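Acyltransferase (PDB 5UG1) probably transfers acetyl groups onto peptidoglycan as the catalytic domain of an O-acetyltransferase of Streptococcus pneumoniae, working through a serine-based active site. Local coordinates at residues A[68-73]-A[105-110]; A[129-132]-A[137-140]. All blocks are in the same frame, centred on the assembly; numbering follows the deposited sequence.

Contact 1: residues A[68-73]-A[105-110]; sequences ENYKDD and VEKAAA
The phenol ring of Tyr70 lies with one face over the backbone of Ala108 and the end of the preceding residue, Lys107, where helix 70-80 meets helix 102-118. Both helices follow strands of the central parallel sheet, so the contact joins two neighbouring helical connections of the alpha/beta fold. Ala108 N lies over the centre of the ring, and the carbonyl carbon of Lys107 over the same face nearer the rim. A CH-pi contact adds to this: Ala108 CA stands 4.0 Å from the centroid of the Tyr70 ring and 29° off its normal. The methyl group works closer to the root of the tyrosine, with Ala108 CB 3.5 Å from Tyr70 CB. At the far end the phenol oxygen takes over, Tyr70 OH coming to 3.4 Å from Lys107 CB, and the lysine chain then runs outward past it. What turns the ring onto this helix is a chi1 of 69°, which tucks CG over the tyrosine's own main chain. On the opposite face lies CB of the next residue, Lys71, near the edge of the ring. Ile104 and Tyr111, about a turn before and after Ala108, also touch Tyr70. Lys71 NZ lies 6.7 Å from Lys107 NZ; any repulsion is probably weak at this separation, and both residues are exposed. Between the two segments, cohesion therefore rests on dispersion and on the polarisable aromatic face, with the methyl of Ala108 small enough for the helix backbone to approach the ring.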
ATOM      1  N   GLU A  68      -4.707  13.551   6.659  1.00 26.15           N
ATOM      2  CA  GLU A  68      -4.657  15.001   6.481  1.00 27.12           C
ATOM      3  C   GLU A  68      -3.296  15.469   5.972  1.00 30.16           C
ATOM      4  O   GLU A  68      -3.220  16.370   5.129  1.00 26.46           O
ATOM      5  CB  GLU A  68      -5.014  15.703   7.794  1.00 29.04           C
ATOM      6  CG  GLU A  68      -5.154  17.220   7.674  1.00 43.67           C
ATOM      7  CD  GLU A  68      -3.846  17.977   7.934  1.00 46.41           C
ATOM      8  OE1 GLU A  68      -2.915  17.401   8.555  1.00 43.12           O
ATOM      9  OE2 GLU A  68      -3.765  19.160   7.524  1.00 47.83           O
ATOM     10  N   ASN A  69      -2.206  14.868   6.464  1.00 27.09           N
ATOM     11  CA  ASN A  69      -0.857  15.291   6.097  1.00 24.44           C
ATOM     12  C   ASN A  69      -0.307  14.526   4.894  1.00 23.89           C
ATOM     13  O   ASN A  69       0.911  14.322   4.805  1.00 26.24           O
ATOM     14  CB  ASN A  69       0.086  15.151   7.294  1.00 24.58           C
ATOM     15  CG  ASN A  69       1.272  16.119   7.227  1.00 31.17           C
ATOM     16  OD1 ASN A  69       1.182  17.184   6.620  1.00 25.76           O
ATOM     17  ND2 ASN A  69       2.385  15.744   7.851  1.00 24.63           N
ATOM     18  N   TYR A  70      -1.167  14.109   3.955  1.00 22.57           N
ATOM     19  CA  TYR A  70      -0.720  13.187   2.907  1.00 21.28           C
ATOM     20  C   TYR A  70       0.384  13.794   2.048  1.00 23.91           C
ATOM     21  O   TYR A  70       1.314  13.085   1.641  1.00 24.31           O
ATOM     22  CB  TYR A  70      -1.888  12.755   2.021  1.00 21.43           C
ATOM     23  CG  TYR A  70      -2.428  13.866   1.166  1.00 24.85           C
ATOM     24  CD1 TYR A  70      -3.428  14.702   1.646  1.00 29.25           C
ATOM     25  CD2 TYR A  70      -1.939  14.091  -0.123  1.00 26.31           C
ATOM     26  CE1 TYR A  70      -3.924  15.734   0.877  1.00 30.61           C
ATOM     27  CE2 TYR A  70      -2.425  15.120  -0.898  1.00 23.72           C
ATOM     28  CZ  TYR A  70      -3.418  15.942  -0.392  1.00 26.52           C
ATOM     29  OH  TYR A  70      -3.929  16.978  -1.145  1.00 29.27           O
ATOM     30  N   LYS A  71       0.291  15.095   1.735  1.00 22.28           N
ATOM     31  CA  LYS A  71       1.302  15.716   0.880  1.00 24.47           C
ATOM     32  C   LYS A  71       2.699  15.520   1.466  1.00 27.88           C
ATOM     33  O   LYS A  71       3.569  14.901   0.839  1.00 27.23           O
ATOM     34  CB  LYS A  71       1.002  17.201   0.688  1.00 32.16           C
ATOM     35  CG  LYS A  71       0.006  17.534  -0.393  1.00 43.61           C
ATOM     36  CD  LYS A  71      -0.267  19.053  -0.387  1.00 55.68           C
ATOM     37  CE  LYS A  71      -1.337  19.468  -1.391  1.00 53.25           C
ATOM     38  NZ  LYS A  71      -1.783  20.866  -1.145  1.00 56.12           N
ATOM     39  N   ASP A  72       2.921  16.007   2.693  1.00 22.56           N
ATOM     40  CA  ASP A  72       4.234  15.864   3.315  1.00 22.34           C
ATOM     41  C   ASP A  72       4.587  14.397   3.539  1.00 20.88           C
ATOM     42  O   ASP A  72       5.732  13.993   3.326  1.00 20.43           O
ATOM     43  CB  ASP A  72       4.294  16.632   4.633  1.00 23.52           C
ATOM     44  CG  ASP A  72       4.347  18.141   4.429  1.00 31.10           C
ATOM     45  OD1 ASP A  72       4.501  18.587   3.273  1.00 34.87           O
ATOM     46  OD2 ASP A  72       4.240  18.884   5.424  1.00 32.74           O
ATOM     47  N   ASP A  73       3.615  13.582   3.955  1.00 20.38           N
ATOM     48  CA  ASP A  73       3.920  12.185   4.268  1.00 19.32           C
ATOM     49  C   ASP A  73       4.384  11.420   3.032  1.00 23.63           C
ATOM     50  O   ASP A  73       5.364  10.668   3.092  1.00 26.34           O
ATOM     51  CB  ASP A  73       2.706  11.497   4.909  1.00 19.37           C
ATOM     52  CG  ASP A  73       2.673  11.661   6.440  1.00 28.41           C
ATOM     53  OD1 ASP A  73       3.756  11.716   7.065  1.00 26.58           O
ATOM     54  OD2 ASP A  73       1.573  11.743   7.026  1.00 24.55           O
ATOM     55  N   VAL A 105      -8.759  11.735   1.431  1.00 22.89           N
ATOM     56  CA  VAL A 105      -8.288  10.422   1.007  1.00 19.84           C
ATOM     57  C   VAL A 105      -8.207  10.368  -0.504  1.00 24.12           C
ATOM     58  O   VAL A 105      -7.258   9.814  -1.071  1.00 21.31           O
ATOM     59  CB  VAL A 105      -9.196   9.311   1.558  1.00 20.70           C
ATOM     60  CG1 VAL A 105      -8.727   7.978   1.037  1.00 18.86           C
ATOM     61  CG2 VAL A 105      -9.179   9.316   3.078  1.00 19.96           C
ATOM     62  N   GLU A 106      -9.196  10.956  -1.178  1.00 23.22           N
ATOM     63  CA  GLU A 106      -9.180  10.996  -2.630  1.00 22.95           C
ATOM     64  C   GLU A 106      -7.980  11.786  -3.122  1.00 26.05           C
ATOM     65  O   GLU A 106      -7.234  11.321  -3.986  1.00 20.87           O
ATOM     66  CB  GLU A 106     -10.494  11.586  -3.150  1.00 25.11           C
ATOM     67  CG  GLU A 106     -11.674  10.598  -3.066  1.00 21.87           C
ATOM     68  CD  GLU A 106     -11.411   9.346  -3.889  1.00 26.15           C
ATOM     69  OE1 GLU A 106     -11.332   9.462  -5.127  1.00 30.93           O
ATOM     70  OE2 GLU A 106     -11.251   8.252  -3.312  1.00 21.49           O
ATOM     71  N   LYS A 107      -7.756  12.973  -2.547  1.00 22.09           N
ATOM     72  CA  LYS A 107      -6.570  13.752  -2.890  1.00 22.71           C
ATOM     73  C   LYS A 107      -5.292  12.958  -2.635  1.00 24.98           C
ATOM     74  O   LYS A 107      -4.349  13.017  -3.430  1.00 30.41           O
ATOM     75  CB  LYS A 107      -6.557  15.070  -2.107  1.00 24.25           C
ATOM     76  CG  LYS A 107      -7.503  16.158  -2.655  1.00 32.85           C
ATOM     77  CD  LYS A 107      -7.630  17.346  -1.678  1.00 28.11           C
ATOM     78  CE  LYS A 107      -8.597  18.409  -2.170  1.00 51.24           C
ATOM     79  NZ  LYS A 107      -8.372  19.717  -1.482  1.00 58.81           N
ATOM     80  N   ALA A 108      -5.242  12.193  -1.541  1.00 20.56           N
ATOM     81  CA  ALA A 108      -4.033  11.421  -1.247  1.00 22.57           C
ATOM     82  C   ALA A 108      -3.788  10.370  -2.320  1.00 22.82           C
ATOM     83  O   ALA A 108      -2.677  10.249  -2.848  1.00 23.57           O
ATOM     84  CB  ALA A 108      -4.132  10.770   0.135  1.00 19.58           C
ATOM     85  N   ALA A 109      -4.823   9.607  -2.660  1.00 20.07           N
ATOM     86  CA  ALA A 109      -4.702   8.640  -3.741  1.00 18.62           C
ATOM     87  C   ALA A 109      -4.209   9.314  -5.013  1.00 21.79           C
ATOM     88  O   ALA A 109      -3.310   8.805  -5.680  1.00 19.99           O
ATOM     89  CB  ALA A 109      -6.046   7.942  -3.980  1.00 18.65           C
ATOM     90  N   ALA A 110      -4.781  10.473  -5.355  1.00 25.69           N
ATOM     91  CA  ALA A 110      -4.381  11.159  -6.583  1.00 26.13           C
ATOM     92  C   ALA A 110      -2.915  11.568  -6.541  1.00 23.44           C
ATOM     93  O   ALA A 110      -2.190  11.419  -7.533  1.00 26.97           O
ATOM     94  CB  ALA A 110      -5.269  12.386  -6.818  1.00 23.30           C
TER

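Contact 2: residues A[129-132]-A[137-140]; sequences QVAK and IWAG
The loop carrying Ile137 and Trp138 folds back so that Trp138 meets Ala131 of helix 127-132, the helix it follows, a short-range return within this atypical alpha/beta hydrolase fold. The CB of Ile137 is directed toward the helix, but the side chain ends short of it; its part is to lie against the indole of the next residue, its CG1 3.4 Å above the plane of Trp138 and displaced from the middle of the ring system. It is held in the fold by backbone hydrogen bonding to Gly147 and by contact with Leu159 of helix 150-171.

Trp138 makes the contact itself. Its first torsion swings CG away from the carbonyl carbon, which sends the indole toward Ala131 with the pyrrole edge leading. One edge thus does two jobs: the N-H donates to a main-chain carbonyl, and the benzo carbon CZ2, two bonds along the same edge, packs on a methyl group, Trp138 CZ2 lying 3.6 Å from Ala131 CB. Tyr93 meets the indole with its ring plane at about 40°, and Phe146 touches it as well, so aromatic neighbours join in enclosing the buried group. The carbonyl oxygen of Trp138 is hydrogen-bonded to Thr141 OG1.

Beyond Trp138 the chain leads on to Asp142 and His145, members of a probable Ser-His-Asp triad. The indole lies near that triad without touching it, about 9 Å from the bound methanesulfonic acid. The bond that ties loop to helix runs from Trp138 NE1 to Ala131 O over 2.9 Å. It is somewhat bent, at 147° about the hydrogen. The NE1 donor stands 34° out of the carbonyl plane of Ala131.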
ATOM      1  N   GLN A 129      -8.712   2.662  -6.974  1.00 21.57           N
ATOM      2  CA  GLN A 129      -9.454   2.461  -8.213  1.00 24.43           C
ATOM      3  C   GLN A 129     -10.179   1.121  -8.221  1.00 24.71           C
ATOM      4  O   GLN A 129     -11.344   1.052  -8.630  1.00 28.92           O
ATOM      5  CB  GLN A 129      -8.512   2.572  -9.409  1.00 26.84           C
ATOM      6  CG  GLN A 129      -9.122   2.118 -10.719  1.00 49.00           C
ATOM      7  CD  GLN A 129      -8.214   2.416 -11.897  1.00 65.49           C
ATOM      8  OE1 GLN A 129      -6.991   2.468 -11.753  1.00 67.64           O
ATOM      9  NE2 GLN A 129      -8.809   2.631 -13.066  1.00 77.03           N
ATOM     10  N   VAL A 130      -9.513   0.051  -7.765  1.00 23.43           N
ATOM     11  CA  VAL A 130     -10.116  -1.283  -7.769  1.00 28.50           C
ATOM     12  C   VAL A 130     -11.307  -1.339  -6.812  1.00 29.47           C
ATOM     13  O   VAL A 130     -12.385  -1.850  -7.157  1.00 23.71           O
ATOM     14  CB  VAL A 130      -9.051  -2.344  -7.431  1.00 29.55           C
ATOM     15  CG1 VAL A 130      -9.692  -3.678  -6.983  1.00 24.16           C
ATOM     16  CG2 VAL A 130      -8.131  -2.564  -8.634  1.00 25.52           C
ATOM     17  N   ALA A 131     -11.133  -0.785  -5.603  1.00 20.04           N
ATOM     18  CA  ALA A 131     -12.197  -0.785  -4.602  1.00 19.09           C
ATOM     19  C   ALA A 131     -13.470  -0.133  -5.119  1.00 20.99           C
ATOM     20  O   ALA A 131     -14.573  -0.587  -4.804  1.00 29.65           O
ATOM     21  CB  ALA A 131     -11.735  -0.062  -3.346  1.00 18.45           C
ATOM     22  N   LYS A 132     -13.343   0.944  -5.893  1.00 31.41           N
ATOM     23  CA  LYS A 132     -14.532   1.601  -6.418  1.00 24.79           C
ATOM     24  C   LYS A 132     -15.267   0.726  -7.422  1.00 30.27           C
ATOM     25  O   LYS A 132     -16.459   0.947  -7.668  1.00 29.67           O
ATOM     26  CB  LYS A 132     -14.164   2.933  -7.061  1.00 26.04           C
ATOM     27  CG  LYS A 132     -13.604   3.938  -6.102  1.00 27.60           C
ATOM     28  CD  LYS A 132     -13.167   5.182  -6.849  1.00 30.38           C
ATOM     29  CE  LYS A 132     -12.559   6.209  -5.916  1.00 27.97           C
ATOM     30  NZ  LYS A 132     -11.807   7.239  -6.675  1.00 28.54           N
ATOM     31  N   ILE A 137     -18.192  -5.832  -2.314  1.00 25.71           N
ATOM     32  CA  ILE A 137     -17.367  -6.092  -1.137  1.00 23.13           C
ATOM     33  C   ILE A 137     -17.521  -5.010  -0.083  1.00 25.71           C
ATOM     34  O   ILE A 137     -16.858  -5.082   0.958  1.00 31.34           O
ATOM     35  CB  ILE A 137     -15.877  -6.274  -1.506  1.00 27.04           C
ATOM     36  CG1 ILE A 137     -15.235  -4.951  -1.950  1.00 23.72           C
ATOM     37  CG2 ILE A 137     -15.715  -7.373  -2.566  1.00 25.26           C
ATOM     38  CD1 ILE A 137     -13.719  -5.072  -2.195  1.00 21.03           C
ATOM     39  N   TRP A 138     -18.384  -4.012  -0.308  1.00 23.90           N
ATOM     40  CA  TRP A 138     -18.585  -2.935   0.653  1.00 24.29           C
ATOM     41  C   TRP A 138     -19.983  -2.900   1.255  1.00 24.96           C
ATOM     42  O   TRP A 138     -20.210  -2.130   2.193  1.00 26.33           O
ATOM     43  CB  TRP A 138     -18.285  -1.576   0.005  1.00 25.33           C
ATOM     44  CG  TRP A 138     -16.917  -1.537  -0.593  1.00 26.77           C
ATOM     45  CD1 TRP A 138     -16.596  -1.482  -1.924  1.00 26.64           C
ATOM     46  CD2 TRP A 138     -15.673  -1.600   0.120  1.00 27.93           C
ATOM     47  NE1 TRP A 138     -15.225  -1.496  -2.079  1.00 31.52           N
ATOM     48  CE2 TRP A 138     -14.639  -1.563  -0.840  1.00 27.66           C
ATOM     49  CE3 TRP A 138     -15.335  -1.667   1.478  1.00 22.25           C
ATOM     50  CZ2 TRP A 138     -13.299  -1.593  -0.487  1.00 25.84           C
ATOM     51  CZ3 TRP A 138     -14.010  -1.694   1.824  1.00 23.82           C
ATOM     52  CH2 TRP A 138     -13.004  -1.662   0.844  1.00 23.33           C
ATOM     53  N   ALA A 139     -20.916  -3.702   0.753  1.00 26.52           N
ATOM     54  CA  ALA A 139     -22.248  -3.751   1.344  1.00 27.25           C
ATOM     55  C   ALA A 139     -22.143  -4.133   2.811  1.00 25.82           C
ATOM     56  O   ALA A 139     -21.451  -5.094   3.160  1.00 23.84           O
ATOM     57  CB  ALA A 139     -23.124  -4.758   0.604  1.00 24.73           C
ATOM     58  N   GLY A 140     -22.809  -3.361   3.670  1.00 25.04           N
ATOM     59  CA  GLY A 140     -22.848  -3.643   5.087  1.00 25.88           C
ATOM     60  C   GLY A 140     -21.568  -3.378   5.842  1.00 25.56           C
ATOM     61  O   GLY A 140     -21.451  -3.803   6.991  1.00 28.92           O
TER

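How the contacts relate
Two ways of joining pieces of one alpha/beta domain appear here. Contact 1 brings together two helices distant in sequence and is partly buried, reaching solvent at its lysine side; contact 2 closes a short return of the chain, and both residues that touch are buried. The first relies on an aromatic face over a helix backbone, the second on an aromatic edge with a polar anchor. Their centres are 20 Å apart and they share no helix, yet one salt bridge links them: Glu106 OE1 of helix 102-118 receives Lys132 NZ of helix 127-132 at 2.8 Å, with Asn128 bonding to both partners.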